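Local coordinates for 4-aminobutyrate transaminase (Acinetobacter baumannii, PDB 6WOP), which catalyses the pyridoxal phosphate-dependent transfer of the amino group of 4-aminobutyrate to 2-oxoglutarate, as a class-III aminotransferase, at the interface of chains A and B. Sequence-based numbering; all coordinates share one arbitrary frame. Chains: chain A/B, 4-aminobutyrate transaminase.

The interface of chains A and B. Residues chain A 28-31, 58-59; chain B 73-74, 76-77.
The ring of B:Phe74 lies against strand 28-32 of chain A, with the methyl of A:Ala28 over one face toward the rim, 4.1 Å above the plane. At the ring edge, in plane, sits the backbone carbonyl oxygen of A:Glu29, 3.7 Å from CD2 of B:Phe74, a weakly polar fit. O of A:Ala28 instead sits off the plane, on the side of its own methyl, 3.4 Å from CE2 of B:Phe74. The methyl of A:Ala31 sits over one face of the imidazole of A:His58, near its rim. The ND1–CE1 side of this imidazole faces the backbone O of B:His76, with ND1 at 3.2 Å, a close polar approach rather than a defined hydrogen bond. The guanidinium of A:Arg59 has the carbonyl carbon of A:Ala31 in plane at its edge. Its NH1 hydrogen-bonds O of A:Ala31 at 2.9 Å, the acceptor lying nearly in the guanidinium plane, which ties the loop of A:His58 and A:Arg59 to the strand.

B:Phe74 holds CG between its backbone N and carbonyl carbon (chi1 58°), which turns the ring back along the strand toward A:Ala28 while CB stays beside the methyl of A:Ala31. B:Thr77 adds its methyl CG2, tip to tip with CB of A:Ala28. Next to the ring, the backbone N of A:Ala31 gives a fairly straight hydrogen bond of 2.8 Å to O of B:Lys73. A:Arg59, bent at chi3, brings its CD to 3.3 Å from that same B:Lys73 oxygen. Strand and loop together receive the B:Lys73–B:Thr77 segment, just beyond helix 61-71 of the partner, and the patch, repeated by the two-fold, probably helps hold the aminotransferase dimer together.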
loop_
_atom_site.group_PDB
_atom_site.type_symbol
_atom_site.label_atom_id
_atom_site.label_comp_id
_atom_site.label_asym_id
_atom_site.label_seq_id
_atom_site.Cartn_x
_atom_site.Cartn_y
_atom_site.Cartn_z
ATOM N N ALA A 28 9.918 -0.522 -40.573
ATOM C CA ALA A 28 9.314 -1.591 -41.339
ATOM C C ALA A 28 8.427 -1.014 -42.441
ATOM O O ALA A 28 7.640 -0.076 -42.229
ATOM C CB ALA A 28 8.488 -2.504 -40.444
ATOM N N GLU A 29 8.549 -1.599 -43.617
ATOM C CA GLU A 29 7.686 -1.252 -44.737
ATOM C C GLU A 29 6.700 -2.362 -45.083
ATOM O O GLU A 29 5.565 -2.080 -45.478
ATOM C CB GLU A 29 8.558 -0.921 -45.962
ATOM C CG GLU A 29 7.779 -0.752 -47.227
ATOM C CD GLU A 29 7.021 0.539 -47.270
ATOM O OE1 GLU A 29 7.551 1.535 -46.744
ATOM O OE2 GLU A 29 5.906 0.551 -47.842
ATOM N N LYS A 30 7.081 -3.613 -44.875
ATOM C CA LYS A 30 6.242 -4.741 -45.251
ATOM C C LYS A 30 6.800 -5.953 -44.520
ATOM O O LYS A 30 8.001 -6.001 -44.243
ATOM C CB LYS A 30 6.276 -4.981 -46.804
ATOM C CG LYS A 30 5.411 -6.102 -47.189
ATOM C CD LYS A 30 5.239 -6.199 -48.715
ATOM C CE LYS A 30 3.996 -7.051 -49.082
ATOM N NZ LYS A 30 3.905 -7.292 -50.580
ATOM N N ALA A 31 5.940 -6.921 -44.215
ATOM C CA ALA A 31 6.428 -8.136 -43.576
ATOM C C ALA A 31 5.533 -9.274 -44.029
ATOM O O ALA A 31 4.347 -9.063 -44.287
ATOM C CB ALA A 31 6.435 -8.045 -42.029
ATOM N N HIS A 58 4.070 -13.281 -39.933
ATOM C CA HIS A 58 3.446 -12.024 -40.357
ATOM C C HIS A 58 2.423 -12.293 -41.460
ATOM O O HIS A 58 2.737 -12.940 -42.471
ATOM C CB HIS A 58 4.496 -11.073 -40.909
ATOM C CG HIS A 58 5.471 -10.547 -39.885
ATOM N ND1 HIS A 58 5.232 -9.400 -39.139
ATOM C CD2 HIS A 58 6.702 -10.974 -39.537
ATOM C CE1 HIS A 58 6.287 -9.146 -38.384
ATOM N NE2 HIS A 58 7.195 -10.085 -38.606
ATOM N N ARG A 59 1.208 -11.788 -41.289
ATOM C CA ARG A 59 0.185 -11.857 -42.340
ATOM C C ARG A 59 0.006 -13.284 -42.866
ATOM O O ARG A 59 -0.023 -13.516 -44.083
ATOM C CB ARG A 59 0.506 -10.867 -43.485
ATOM C CG ARG A 59 0.373 -9.332 -43.059
ATOM C CD ARG A 59 0.981 -8.382 -44.118
ATOM N NE ARG A 59 0.383 -8.643 -45.445
ATOM C CZ ARG A 59 1.063 -9.056 -46.510
ATOM N NH1 ARG A 59 2.396 -9.213 -46.443
ATOM N NH2 ARG A 59 0.402 -9.308 -47.633
ATOM N N LYS B 73 0.548 -4.809 -45.851
ATOM C CA LYS B 73 1.903 -4.381 -45.496
ATOM C C LYS B 73 2.403 -5.147 -44.284
ATOM O O LYS B 73 3.270 -6.030 -44.429
ATOM C CB LYS B 73 1.942 -2.873 -45.239
ATOM C CG LYS B 73 1.672 -2.050 -46.505
ATOM C CD LYS B 73 1.552 -0.572 -46.131
ATOM C CE LYS B 73 1.260 0.253 -47.381
ATOM N NZ LYS B 73 0.817 1.636 -47.031
ATOM N N PHE B 74 1.855 -4.855 -43.107
ATOM C CA PHE B 74 2.152 -5.622 -41.902
ATOM C C PHE B 74 1.125 -5.254 -40.822
ATOM O O PHE B 74 0.526 -4.186 -40.860
ATOM C CB PHE B 74 3.597 -5.370 -41.429
ATOM C CG PHE B 74 3.907 -3.905 -41.148
ATOM C CD1 PHE B 74 3.649 -3.352 -39.885
ATOM C CD2 PHE B 74 4.416 -3.071 -42.153
ATOM C CE1 PHE B 74 3.864 -1.994 -39.642
ATOM C CE2 PHE B 74 4.682 -1.718 -41.893
ATOM C CZ PHE B 74 4.420 -1.194 -40.622
ATOM N N HIS B 76 1.814 -6.189 -37.318
ATOM C CA HIS B 76 2.473 -6.177 -36.003
ATOM C C HIS B 76 3.971 -6.369 -36.203
ATOM O O HIS B 76 4.396 -7.371 -36.795
ATOM C CB HIS B 76 1.966 -7.284 -35.070
ATOM C CG HIS B 76 2.746 -7.347 -33.780
ATOM N ND1 HIS B 76 2.471 -6.520 -32.706
ATOM C CD2 HIS B 76 3.796 -8.130 -33.395
ATOM C CE1 HIS B 76 3.297 -6.809 -31.707
ATOM N NE2 HIS B 76 4.134 -7.758 -32.112
ATOM N N THR B 77 4.776 -5.456 -35.645
ATOM C CA THR B 77 6.235 -5.650 -35.562
ATOM C C THR B 77 6.770 -5.559 -34.143
ATOM O O THR B 77 7.933 -5.969 -33.895
ATOM C CB THR B 77 6.982 -4.577 -36.375
ATOM O OG1 THR B 77 6.662 -3.270 -35.830
ATOM C CG2 THR B 77 6.613 -4.693 -37.897
#